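Local coordinates for protein probable L,D-transpeptidase 3 (Mycobacterium tuberculosis, PDB 6D4K) that probably acts as an L,D-transpeptidase in cell-wall biogenesis, perhaps fixing proteins to peptidoglycan, and is covalently modified by the beta-lactam faropenem, at residues H43-F49 with D84-P90; S122-H126 with G228-V232; H126-V130 with G156-M162; T169-Y174 with V257-E261; S178-S182 with Y247-V251. One frame throughout, in Å; residues are numbered along the deposited sequence.

How the contacts relate
From the N terminus, contact 1 comes first and closes a 34-residue loop, holding helix 59-65 and two further strands, inside the Ig-like domain. It touches none of the others. All the rest lie in the catalytic domain. Contacts 2 and 3 share H126, at the tip of the hairpin formed by strands 117-122 and 127-132: contact 3 adds strand 157-159 to this sheet, while contact 2 reaches about 100 residues ahead to loop 228-232. Contact 4 follows contact 3 in series and pairs strand 172-180 with the C-terminal strand 256-260. Contact 5, nested inside it, joins the same strand to helix 241-250. Contact 2 crosses both contacts 4 and 5.

Contact 1 (H43-F49 with D84-P90); sequences HPVVVTF and DVVQWVP
V45 and V47 pair with W88 and V86 through their backbones, an antiparallel ladder in which the N-to-C directions of strands 45-49 and 85-90 lie 166° apart. V45 N gives to W88 O at 2.9 Å, and W88 N returns the bond to V45 O; V47 and V86 form a second reciprocal pair. F49 N ends the ladder on D84 O at 2.7 Å, nearly straight at 173°. Weaker CA-H...O contacts fill the non-hydrogen-bonded positions, such as Q87 CA to V45 O.

Apolar contacts divide between two faces. On that of V45, V47, V86 and W88, V45 CG2 reaches W88 CE3 at 3.9 Å. V86 CG1, turned in between its own backbone N and carbonyl carbon (chi1 69°), meets F49 CE2 at 3.7 Å; V47 CG1 lies over a face of the same phenyl ring. On the other face V46 CG1 meets V85 CG1 at 3.6 Å.

Polar groups lie on the V46 and V85 face and at the ends. Q87 OE1 lies 3.5 Å from P44 CG, while Q87 NE2 bonds to E79 of strand 76-80, and a water sits between D84 OD1 and F49 O. W88 also makes an edge-to-face contact with F78. The chemistry implies a two-sided strand pair of the Ig-like domain: one face apolar and turned to strand 99-104 of the other sheet, the other mixed and partly exposed.

Contact 2 (S122-H126 with G228-V232); sequences SISQH and GLENV
H126 lays its side chain against the backbone of G228-E230. CB starts beside the peptide after the glycine, 3.4 Å from G228 C, where the chains also meet through a CA-H...O contact from G228 CA to H126 O. With chi1 at -35°, CG stays beside the backbone N and the imidazole is carried across the loop. E230 N stands over the centre of one ring face, with L229 C nearer the rim; S124 O lies over the opposite face, toward the rim. CD2 comes 3.2 Å from L229 O. At the tip H126 NE2 is 3.0 Å from L229 O, but this oxygen lies over the ring face, so the approach is not a hydrogen bond.

H126 ND1 makes the polar link, donating to N231 OD1 at 3.2 Å. It does so from 54° above the carbonyl plane of the amide, and the two flat groups are turned 69° apart. N231 uses both ends of its amide: ND2 gives a straight bond to I123 O at 2.9 Å, and OD1 also accepts from M162 N. The asparagine ties three segments together.

Segment 122-126 is the tip of a hairpin: S122 OG accepts from Q125 N in an ST motif, and H126, with positive phi, begins a G1 beta bulge. Loop 228-232 leads to the Ser-His-Gly-Cys signature of the YkuD-type L,D-transpeptidase domain; the N231 and C236 side chains are about 11 Å apart.

Contact 3 (H126-V130 with G156-M162); sequences HTFTV and GVMPASM
F128 and M158 face each other as the central antiparallel pair, with F128 N bonding to M158 O at 2.7 Å and M158 N to F128 O at 2.8 Å. V130 N takes G156 O, and at the other end A160 N reaches H126 O at 2.9 Å.

The methionine lies alongside F128. It runs out extended beyond CG, bringing M158 SD to the edge of the phenyl ring, 4.2 Å from F128 CD2. Beyond it M158 CE lies 3.9 Å from V130 CG2. A160 CB packs against F128 CB at 4.0 Å. M162 instead bends at chi2 and chi3 (61° and 65°), which curls CE back to 3.9 Å from H126 CA. On the opposite face V157 sends CG1 to T127 CG2 and CG2 to T129 OG1.

Further out, Y247 meets the F128 ring edge-to-face, W246 touches V130 and M158, and I237 and L239 of strand 237-239 press on F128. S161 OG bonds to V232 N of loop 228-232. The arrangement is a strand added to the outer side of a bulged hairpin, its inner face forming part of the hydrophobic core between sheet and helix 241-250 in the YkuD catalytic domain.

Contact 4 (T169-Y174 with V257-E261); sequences TPVGSY and VIVQE
V259 sends its two methyls to different partners across the strand pair. CG1 lies 3.4 Å from P170 O and 3.8 Å from T169 CG2, whereas CG2 meets the edge of the Y174 ring at CE2, 3.7 Å away. The tyrosine CG is anti to its carbonyl carbon (chi1 -55°), a choice that swings the ring back along its own chain until OH gives a 2.7 Å bond to P170 O. This hydroxyl arrives 63° above the carbonyl plane. P170 O is thus met by both the phenol and the valine.

Beside the C-terminal residues V171 also splits: CG1 sits 3.4 Å from V259 O, and CG2 lies 3.4 Å from E261 OE2, reached because the glutamate bends sharply at chi2 (-98°). T169 points CG2 at V259 and keeps OG1 for G235 O and G163 N, close to C236, whose side chain is about 6 Å away.

The backbones add two reciprocal pairs, G172 with V259 and Y174 with V257; V259 N to G172 O is nearly straight at 2.9 Å. At the backbone angles of G172 a CB would be jammed against the V171 carbonyl O, so the absence of a side chain suits the start of the strand.

Strand 256-260 lies between strand 172-180, antiparallel to it, and strand 117-122, parallel to it, which bonds to I258 and Q260. V257 touches Y247 of helix 241-250, and I210 of the loop after strand 207-209 touches Y174 and V257.

Contact 5 (S178-S182 with Y247-V251); sequences SKERS and YYNAV
The C-terminal end of helix 241-250 is fastened to strand 172-180 by K179, whose ammonium group takes two carbonyls where the helix finishes. NZ bonds to Y248 O and to V251 O, each at 2.8 Å. Carbonyls at this end of a helix carry partial negative charge, so the lysine cation is probably favoured there. The bound calcium is about 8 Å from the K179 side chain; its site includes D252, which follows V251.

The lysine chain gets there over the Y248 ring. K179 CB starts 3.6 Å from Y248 CE2. A bend at chi3 (57°) then brings K179 CE above the face, 3.9 Å from the centroid of the Y248 ring, a CH-pi contact. NZ lies 4.8 Å from the centroid of the Y248 ring, 23° off the normal, a cation-pi contact. CD also touches V251 CG1 at 4.0 Å.

The far end of the Y248 ring comes close to the strand: CE2 lies 3.5 Å from E180 O, and OH 3.6 Å from R181 CG. The arginine passes the ring and sends its guanidinium onward to a salt bridge with D205 and a cation-pi contact with Y206.

Y206 also meets Y248 edge-to-face, and V208 of strand 207-209, the neighbour of strand 172-180, touches it. V251 and Y247 rest on V176 of strand 172-180.

Contact 1 (H43-F49 with D84-P90)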
# COMPACT_ATOMS: atom_id res chain seq x y z
N HIS A 43 -5.68 -7.43 -1.02
CA HIS A 43 -6.45 -6.62 -1.96
C HIS A 43 -7.91 -6.54 -1.50
O HIS A 43 -8.53 -7.57 -1.24
CB HIS A 43 -6.38 -7.18 -3.38
CG HIS A 43 -6.76 -6.17 -4.44
ND1 HIS A 43 -8.04 -5.66 -4.56
CD2 HIS A 43 -6.03 -5.58 -5.43
CE1 HIS A 43 -8.07 -4.81 -5.57
NE2 HIS A 43 -6.87 -4.75 -6.12
N PRO A 44 -8.49 -5.34 -1.41
CA PRO A 44 -9.90 -5.24 -1.03
C PRO A 44 -10.82 -5.66 -2.17
O PRO A 44 -10.42 -5.79 -3.34
CB PRO A 44 -10.07 -3.75 -0.72
CG PRO A 44 -9.03 -3.07 -1.58
CD PRO A 44 -7.84 -4.02 -1.53
N VAL A 45 -12.08 -5.87 -1.83
CA VAL A 45 -13.13 -6.09 -2.81
C VAL A 45 -13.83 -4.75 -3.02
O VAL A 45 -14.44 -4.21 -2.09
CB VAL A 45 -14.09 -7.19 -2.39
CG1 VAL A 45 -15.18 -7.35 -3.45
CG2 VAL A 45 -13.32 -8.51 -2.17
N VAL A 46 -13.73 -4.19 -4.22
CA VAL A 46 -14.18 -2.83 -4.49
C VAL A 46 -15.41 -2.91 -5.39
O VAL A 46 -15.34 -3.43 -6.51
CB VAL A 46 -13.08 -1.97 -5.12
CG1 VAL A 46 -13.54 -0.50 -5.23
CG2 VAL A 46 -11.79 -2.08 -4.31
N VAL A 47 -16.53 -2.39 -4.90
CA VAL A 47 -17.82 -2.51 -5.56
C VAL A 47 -18.22 -1.13 -6.07
O VAL A 47 -18.35 -0.18 -5.28
CB VAL A 47 -18.89 -3.07 -4.60
CG1 VAL A 47 -20.21 -3.20 -5.35
CG2 VAL A 47 -18.45 -4.42 -3.99
N THR A 48 -18.39 -1.00 -7.38
CA THR A 48 -18.77 0.27 -8.01
C THR A 48 -20.23 0.17 -8.44
O THR A 48 -20.61 -0.75 -9.17
CB THR A 48 -17.89 0.56 -9.22
OG1 THR A 48 -16.54 0.73 -8.77
CG2 THR A 48 -18.36 1.84 -9.93
N PHE A 49 -21.04 1.11 -7.97
CA PHE A 49 -22.46 1.13 -8.26
C PHE A 49 -22.77 1.91 -9.54
O PHE A 49 -22.04 2.84 -9.91
CB PHE A 49 -23.25 1.72 -7.09
CG PHE A 49 -23.20 0.88 -5.86
CD1 PHE A 49 -24.08 -0.19 -5.72
CD2 PHE A 49 -22.30 1.14 -4.85
CE1 PHE A 49 -24.07 -0.98 -4.58
CE2 PHE A 49 -22.26 0.34 -3.69
CZ PHE A 49 -23.15 -0.71 -3.56
N ASP A 84 -20.74 6.21 -4.89
CA ASP A 84 -20.99 5.07 -5.75
C ASP A 84 -19.90 4.00 -5.67
O ASP A 84 -19.84 3.14 -6.56
CB ASP A 84 -21.16 5.52 -7.21
CG ASP A 84 -19.94 6.24 -7.76
OD1 ASP A 84 -19.91 6.52 -8.98
OD2 ASP A 84 -19.01 6.55 -6.98
N VAL A 85 -19.03 4.06 -4.66
CA VAL A 85 -17.97 3.06 -4.51
C VAL A 85 -17.87 2.67 -3.05
O VAL A 85 -17.58 3.51 -2.19
CB VAL A 85 -16.60 3.54 -5.02
CG1 VAL A 85 -15.55 2.46 -4.75
CG2 VAL A 85 -16.67 3.86 -6.52
N VAL A 86 -18.07 1.38 -2.76
CA VAL A 86 -17.81 0.85 -1.43
C VAL A 86 -16.76 -0.24 -1.56
O VAL A 86 -16.81 -1.07 -2.47
CB VAL A 86 -19.09 0.35 -0.69
CG1 VAL A 86 -19.69 -0.90 -1.33
CG2 VAL A 86 -18.81 0.14 0.81
N GLN A 87 -15.78 -0.23 -0.66
CA GLN A 87 -14.80 -1.29 -0.66
C GLN A 87 -14.95 -2.14 0.59
O GLN A 87 -15.31 -1.63 1.66
CB GLN A 87 -13.36 -0.78 -0.78
CG GLN A 87 -12.75 -0.18 0.44
CD GLN A 87 -11.30 0.15 0.21
OE1 GLN A 87 -10.78 -0.09 -0.88
NE2 GLN A 87 -10.65 0.73 1.21
N TRP A 88 -14.68 -3.42 0.44
CA TRP A 88 -14.76 -4.38 1.54
C TRP A 88 -13.33 -4.78 1.85
O TRP A 88 -12.64 -5.36 1.00
CB TRP A 88 -15.61 -5.55 1.09
CG TRP A 88 -15.90 -6.59 2.12
CD1 TRP A 88 -16.94 -6.59 3.02
CD2 TRP A 88 -15.20 -7.82 2.30
NE1 TRP A 88 -16.91 -7.76 3.77
CE2 TRP A 88 -15.84 -8.52 3.35
CE3 TRP A 88 -14.08 -8.39 1.70
CZ2 TRP A 88 -15.41 -9.77 3.78
CZ3 TRP A 88 -13.64 -9.62 2.14
CH2 TRP A 88 -14.31 -10.30 3.17
N VAL A 89 -12.87 -4.42 3.04
CA VAL A 89 -11.48 -4.61 3.46
C VAL A 89 -11.41 -5.91 4.25
O VAL A 89 -12.03 -6.00 5.33
CB VAL A 89 -11.02 -3.42 4.32
CG1 VAL A 89 -9.61 -3.65 4.85
CG2 VAL A 89 -11.15 -2.12 3.52
N PRO A 90 -10.70 -6.93 3.78
CA PRO A 90 -10.61 -8.18 4.55
C PRO A 90 -9.89 -7.96 5.87
O PRO A 90 -8.92 -7.21 5.96
CB PRO A 90 -9.81 -9.11 3.63
CG PRO A 90 -9.02 -8.19 2.73
CD PRO A 90 -9.91 -6.98 2.53
O HOH W 1 -22.21 6.08 -10.20

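Contact 2 (S122-H126 with G228-V232)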
# COMPACT_ATOMS: atom_id res chain seq x y z
N SER A 122 9.14 0.22 10.73
CA SER A 122 9.28 0.45 12.16
C SER A 122 9.83 1.85 12.36
O SER A 122 10.98 2.13 12.00
CB SER A 122 10.22 -0.58 12.79
OG SER A 122 10.52 -0.22 14.12
N ILE A 123 9.00 2.73 12.93
CA ILE A 123 9.40 4.12 13.14
C ILE A 123 10.60 4.21 14.07
O ILE A 123 11.54 4.98 13.83
CB ILE A 123 8.20 4.94 13.65
CG1 ILE A 123 7.11 5.00 12.58
CG2 ILE A 123 8.63 6.34 14.06
CD1 ILE A 123 5.76 5.43 13.10
N SER A 124 10.60 3.40 15.13
CA SER A 124 11.66 3.48 16.14
C SER A 124 12.96 2.83 15.66
O SER A 124 14.05 3.30 16.02
CB SER A 124 11.19 2.83 17.44
OG SER A 124 10.76 1.50 17.21
N GLN A 125 12.87 1.75 14.88
CA GLN A 125 14.05 1.08 14.35
C GLN A 125 14.59 1.75 13.09
O GLN A 125 15.74 1.49 12.72
CB GLN A 125 13.73 -0.37 13.99
CG GLN A 125 13.40 -1.30 15.15
CD GLN A 125 12.89 -2.66 14.67
OE1 GLN A 125 13.04 -3.02 13.50
NE2 GLN A 125 12.26 -3.41 15.57
N HIS A 126 13.78 2.58 12.42
CA HIS A 126 14.15 3.17 11.13
C HIS A 126 14.44 2.08 10.10
O HIS A 126 15.44 2.11 9.38
CB HIS A 126 15.32 4.15 11.25
CG HIS A 126 15.33 4.94 12.52
ND1 HIS A 126 14.35 5.85 12.82
CD2 HIS A 126 16.19 4.94 13.56
CE1 HIS A 126 14.61 6.40 14.00
NE2 HIS A 126 15.72 5.86 14.47
N GLY A 228 18.01 4.27 8.33
CA GLY A 228 18.40 3.43 9.44
C GLY A 228 18.71 4.17 10.71
O GLY A 228 19.05 3.52 11.71
N LEU A 229 18.60 5.50 10.72
CA LEU A 229 19.08 6.30 11.84
C LEU A 229 18.09 7.37 12.27
O LEU A 229 17.90 7.59 13.47
CB LEU A 229 20.41 6.96 11.47
CG LEU A 229 21.59 6.02 11.21
CD1 LEU A 229 22.81 6.81 10.80
CD2 LEU A 229 21.88 5.18 12.44
N GLU A 230 17.49 8.07 11.31
CA GLU A 230 16.67 9.23 11.62
C GLU A 230 15.46 9.29 10.70
O GLU A 230 15.53 8.90 9.53
CB GLU A 230 17.48 10.53 11.46
CG GLU A 230 17.60 11.34 12.74
CD GLU A 230 18.28 12.67 12.50
OE1 GLU A 230 17.69 13.71 12.85
OE2 GLU A 230 19.41 12.67 11.96
N ASN A 231 14.36 9.79 11.24
CA ASN A 231 13.11 9.96 10.50
C ASN A 231 13.01 11.41 10.04
O ASN A 231 12.73 12.31 10.84
CB ASN A 231 11.93 9.56 11.38
CG ASN A 231 11.90 8.07 11.66
OD1 ASN A 231 12.31 7.25 10.83
ND2 ASN A 231 11.42 7.70 12.85
N VAL A 232 13.25 11.64 8.75
CA VAL A 232 13.38 12.98 8.20
C VAL A 232 12.45 13.25 7.03
O VAL A 232 12.51 14.33 6.44
CB VAL A 232 14.84 13.30 7.81
CG1 VAL A 232 15.76 13.11 9.00
CG2 VAL A 232 15.27 12.43 6.64

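Contact 3 (H126-V130 with G156-M162)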
# COMPACT_ATOMS: atom_id res chain seq x y z
N HIS A 126 13.78 2.58 12.42
CA HIS A 126 14.15 3.17 11.13
C HIS A 126 14.44 2.08 10.10
O HIS A 126 15.44 2.11 9.38
CB HIS A 126 15.32 4.15 11.25
CG HIS A 126 15.33 4.94 12.52
ND1 HIS A 126 14.35 5.85 12.82
CD2 HIS A 126 16.19 4.94 13.56
CE1 HIS A 126 14.61 6.40 14.00
NE2 HIS A 126 15.72 5.86 14.47
N THR A 127 13.55 1.10 10.04
CA THR A 127 13.72 -0.04 9.15
C THR A 127 12.43 -0.34 8.41
O THR A 127 11.33 -0.05 8.87
CB THR A 127 14.15 -1.30 9.92
OG1 THR A 127 13.14 -1.64 10.87
CG2 THR A 127 15.48 -1.08 10.64
N PHE A 128 12.60 -0.93 7.23
CA PHE A 128 11.49 -1.47 6.45
C PHE A 128 11.87 -2.91 6.16
O PHE A 128 12.87 -3.16 5.49
CB PHE A 128 11.31 -0.67 5.16
CG PHE A 128 10.08 -1.03 4.37
CD1 PHE A 128 8.82 -0.76 4.88
CD2 PHE A 128 10.18 -1.57 3.10
CE1 PHE A 128 7.69 -1.06 4.15
CE2 PHE A 128 9.05 -1.87 2.36
CZ PHE A 128 7.80 -1.62 2.89
N THR A 129 11.09 -3.85 6.69
CA THR A 129 11.40 -5.27 6.59
C THR A 129 10.46 -5.91 5.58
O THR A 129 9.24 -5.84 5.73
CB THR A 129 11.24 -5.94 7.96
OG1 THR A 129 12.06 -5.27 8.92
CG2 THR A 129 11.63 -7.42 7.87
N VAL A 130 11.04 -6.54 4.56
CA VAL A 130 10.25 -7.16 3.50
C VAL A 130 10.35 -8.67 3.65
O VAL A 130 11.44 -9.22 3.81
CB VAL A 130 10.72 -6.72 2.10
CG1 VAL A 130 9.89 -7.40 1.02
CG2 VAL A 130 10.65 -5.21 1.97
N GLY A 156 16.31 -9.09 4.39
CA GLY A 156 15.08 -8.34 4.20
C GLY A 156 14.93 -7.10 5.05
O GLY A 156 13.94 -6.38 4.88
N VAL A 157 15.86 -6.82 5.96
CA VAL A 157 15.76 -5.64 6.81
C VAL A 157 16.45 -4.49 6.09
O VAL A 157 17.68 -4.47 5.95
CB VAL A 157 16.36 -5.89 8.20
CG1 VAL A 157 16.23 -4.63 9.06
CG2 VAL A 157 15.66 -7.07 8.88
N MET A 158 15.65 -3.53 5.63
CA MET A 158 16.13 -2.38 4.88
C MET A 158 16.17 -1.16 5.77
O MET A 158 15.24 -0.92 6.55
CB MET A 158 15.21 -2.08 3.70
CG MET A 158 15.01 -3.22 2.73
SD MET A 158 13.82 -2.75 1.46
CE MET A 158 14.01 -4.07 0.25
N PRO A 159 17.22 -0.36 5.68
CA PRO A 159 17.24 0.88 6.45
C PRO A 159 16.38 1.94 5.76
O PRO A 159 16.31 2.02 4.53
CB PRO A 159 18.73 1.23 6.53
CG PRO A 159 19.43 -0.15 6.24
CD PRO A 159 18.55 -0.72 5.17
N ALA A 160 15.63 2.66 6.58
CA ALA A 160 14.52 3.47 6.11
C ALA A 160 14.51 4.75 6.93
O ALA A 160 15.19 4.88 7.95
CB ALA A 160 13.18 2.74 6.27
N SER A 161 13.71 5.71 6.46
CA SER A 161 13.50 6.95 7.18
C SER A 161 12.03 7.29 7.03
O SER A 161 11.54 7.44 5.91
CB SER A 161 14.38 8.07 6.61
OG SER A 161 14.34 9.22 7.44
N MET A 162 11.33 7.38 8.16
CA MET A 162 9.93 7.72 8.17
C MET A 162 9.78 9.22 8.43
O MET A 162 10.74 9.99 8.34
CB MET A 162 9.19 6.83 9.18
CG MET A 162 8.65 5.54 8.59
SD MET A 162 9.87 4.41 7.87
CE MET A 162 10.82 3.95 9.32

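Contact 4 (T169-Y174 with V257-E261)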
# COMPACT_ATOMS: atom_id res chain seq x y z
N THR A 169 4.88 9.52 9.99
CA THR A 169 4.23 8.44 9.25
C THR A 169 3.17 7.82 10.15
O THR A 169 3.50 7.31 11.23
CB THR A 169 5.24 7.37 8.86
OG1 THR A 169 6.32 7.96 8.13
CG2 THR A 169 4.57 6.31 7.99
N PRO A 170 1.89 7.85 9.76
CA PRO A 170 0.84 7.33 10.64
C PRO A 170 0.90 5.81 10.79
O PRO A 170 1.09 5.08 9.81
CB PRO A 170 -0.46 7.78 9.96
CG PRO A 170 -0.08 8.00 8.52
CD PRO A 170 1.35 8.47 8.54
N VAL A 171 0.76 5.36 12.03
CA VAL A 171 0.70 3.93 12.34
C VAL A 171 -0.58 3.35 11.75
O VAL A 171 -1.63 4.00 11.74
CB VAL A 171 0.74 3.76 13.87
CG1 VAL A 171 0.36 2.35 14.28
CG2 VAL A 171 2.12 4.12 14.41
N GLY A 172 -0.49 2.13 11.24
CA GLY A 172 -1.68 1.47 10.74
C GLY A 172 -1.35 0.36 9.76
O GLY A 172 -0.19 0.04 9.51
N SER A 173 -2.42 -0.21 9.21
CA SER A 173 -2.35 -1.28 8.22
C SER A 173 -2.82 -0.71 6.89
O SER A 173 -3.94 -0.20 6.78
CB SER A 173 -3.24 -2.45 8.64
OG SER A 173 -3.04 -3.58 7.80
N TYR A 174 -1.96 -0.80 5.88
CA TYR A 174 -2.20 -0.22 4.56
C TYR A 174 -2.08 -1.30 3.49
O TYR A 174 -1.61 -2.40 3.75
CB TYR A 174 -1.19 0.89 4.28
CG TYR A 174 -1.16 1.96 5.33
CD1 TYR A 174 -2.12 2.96 5.35
CD2 TYR A 174 -0.18 1.98 6.31
CE1 TYR A 174 -2.10 3.95 6.32
CE2 TYR A 174 -0.15 2.97 7.28
CZ TYR A 174 -1.11 3.95 7.28
OH TYR A 174 -1.09 4.94 8.24
N VAL A 257 1.12 -3.29 3.67
CA VAL A 257 2.21 -2.53 4.27
C VAL A 257 1.76 -2.14 5.67
O VAL A 257 0.70 -1.54 5.83
CB VAL A 257 2.58 -1.28 3.45
CG1 VAL A 257 3.63 -0.44 4.18
CG2 VAL A 257 3.09 -1.70 2.08
N ILE A 258 2.56 -2.51 6.67
CA ILE A 258 2.24 -2.23 8.06
C ILE A 258 3.23 -1.18 8.57
O ILE A 258 4.44 -1.30 8.34
CB ILE A 258 2.29 -3.51 8.90
CG1 ILE A 258 1.18 -4.47 8.44
CG2 ILE A 258 2.14 -3.19 10.38
CD1 ILE A 258 1.69 -5.77 7.86
N VAL A 259 2.71 -0.16 9.23
CA VAL A 259 3.52 0.85 9.89
C VAL A 259 3.28 0.70 11.38
O VAL A 259 2.13 0.71 11.84
CB VAL A 259 3.16 2.27 9.42
CG1 VAL A 259 3.95 3.31 10.23
CG2 VAL A 259 3.43 2.42 7.93
N GLN A 260 4.37 0.55 12.14
CA GLN A 260 4.26 0.38 13.58
C GLN A 260 5.33 1.21 14.28
O GLN A 260 6.34 1.60 13.69
CB GLN A 260 4.39 -1.09 13.97
CG GLN A 260 5.78 -1.65 13.73
CD GLN A 260 5.81 -3.16 13.80
OE1 GLN A 260 4.77 -3.82 13.72
NE2 GLN A 260 7.00 -3.72 13.97
N GLU A 261 5.08 1.48 15.56
CA GLU A 261 6.04 2.18 16.40
C GLU A 261 7.22 1.27 16.71
O GLU A 261 8.36 1.60 16.39
CB GLU A 261 5.39 2.66 17.70
CG GLU A 261 3.96 3.16 17.55
CD GLU A 261 3.88 4.68 17.45
OE1 GLU A 261 4.93 5.33 17.31
OE2 GLU A 261 2.76 5.22 17.53

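Contact 5 (S178-S182 with Y247-V251)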
# COMPACT_ATOMS: atom_id res chain seq x y z
N SER A 178 -1.05 1.57 -5.80
CA SER A 178 -0.52 1.74 -7.14
C SER A 178 1.00 1.71 -7.07
O SER A 178 1.59 1.86 -5.99
CB SER A 178 -0.99 3.05 -7.78
OG SER A 178 -0.45 4.18 -7.12
N LYS A 179 1.62 1.53 -8.24
CA LYS A 179 3.07 1.53 -8.45
C LYS A 179 3.33 2.41 -9.66
O LYS A 179 2.69 2.24 -10.70
CB LYS A 179 3.60 0.10 -8.76
CG LYS A 179 3.86 -0.81 -7.57
CD LYS A 179 3.89 -2.26 -8.01
CE LYS A 179 4.94 -2.56 -9.07
NZ LYS A 179 5.31 -4.00 -9.01
N GLU A 180 4.31 3.31 -9.54
CA GLU A 180 4.61 4.22 -10.63
C GLU A 180 6.09 4.56 -10.64
O GLU A 180 6.75 4.55 -9.61
CB GLU A 180 3.79 5.51 -10.50
CG GLU A 180 2.99 5.82 -11.74
CD GLU A 180 2.36 7.19 -11.70
OE1 GLU A 180 2.41 7.88 -12.74
OE2 GLU A 180 1.82 7.57 -10.64
N ARG A 181 6.60 4.90 -11.83
CA ARG A 181 7.97 5.34 -12.03
C ARG A 181 8.03 6.83 -12.31
O ARG A 181 7.11 7.40 -12.90
CB ARG A 181 8.61 4.60 -13.20
CG ARG A 181 8.64 3.09 -13.05
CD ARG A 181 9.67 2.67 -12.02
NE ARG A 181 10.98 3.29 -12.27
CZ ARG A 181 11.92 2.75 -13.03
NH1 ARG A 181 11.71 1.60 -13.64
NH2 ARG A 181 13.08 3.38 -13.20
N SER A 182 9.13 7.45 -11.89
CA SER A 182 9.46 8.83 -12.23
C SER A 182 8.27 9.77 -12.01
O SER A 182 7.96 10.63 -12.83
CB SER A 182 10.02 8.95 -13.65
OG SER A 182 11.24 8.24 -13.78
N TYR A 247 12.06 -3.78 -3.78
CA TYR A 247 10.72 -3.88 -3.20
C TYR A 247 9.64 -3.59 -4.25
O TYR A 247 8.64 -4.30 -4.35
CB TYR A 247 10.58 -2.91 -2.03
CG TYR A 247 9.18 -2.84 -1.50
CD1 TYR A 247 8.46 -1.66 -1.54
CD2 TYR A 247 8.58 -3.96 -0.93
CE1 TYR A 247 7.17 -1.58 -1.04
CE2 TYR A 247 7.29 -3.90 -0.43
CZ TYR A 247 6.59 -2.70 -0.48
OH TYR A 247 5.30 -2.64 0.01
N TYR A 248 9.82 -2.51 -5.02
CA TYR A 248 8.89 -2.16 -6.09
C TYR A 248 8.69 -3.33 -7.05
O TYR A 248 7.57 -3.67 -7.42
CB TYR A 248 9.44 -0.94 -6.84
CG TYR A 248 8.60 -0.44 -8.00
CD1 TYR A 248 8.68 -1.03 -9.26
CD2 TYR A 248 7.78 0.68 -7.84
CE1 TYR A 248 7.94 -0.54 -10.33
CE2 TYR A 248 7.05 1.17 -8.91
CZ TYR A 248 7.12 0.55 -10.14
OH TYR A 248 6.38 1.05 -11.20
N ASN A 249 9.79 -3.95 -7.47
CA ASN A 249 9.69 -5.05 -8.42
C ASN A 249 9.05 -6.29 -7.81
O ASN A 249 8.47 -7.10 -8.55
CB ASN A 249 11.07 -5.38 -8.99
CG ASN A 249 11.58 -4.33 -9.97
OD1 ASN A 249 10.80 -3.59 -10.57
ND2 ASN A 249 12.89 -4.29 -10.15
N ALA A 250 9.14 -6.45 -6.48
CA ALA A 250 8.58 -7.63 -5.83
C ALA A 250 7.10 -7.48 -5.50
O ALA A 250 6.37 -8.47 -5.52
CB ALA A 250 9.36 -7.92 -4.55
N VAL A 251 6.64 -6.26 -5.18
CA VAL A 251 5.33 -6.06 -4.57
C VAL A 251 4.27 -5.93 -5.67
O VAL A 251 4.53 -5.56 -6.82
CB VAL A 251 5.38 -4.81 -3.67
CG1 VAL A 251 5.34 -3.52 -4.51
CG2 VAL A 251 4.26 -4.84 -2.62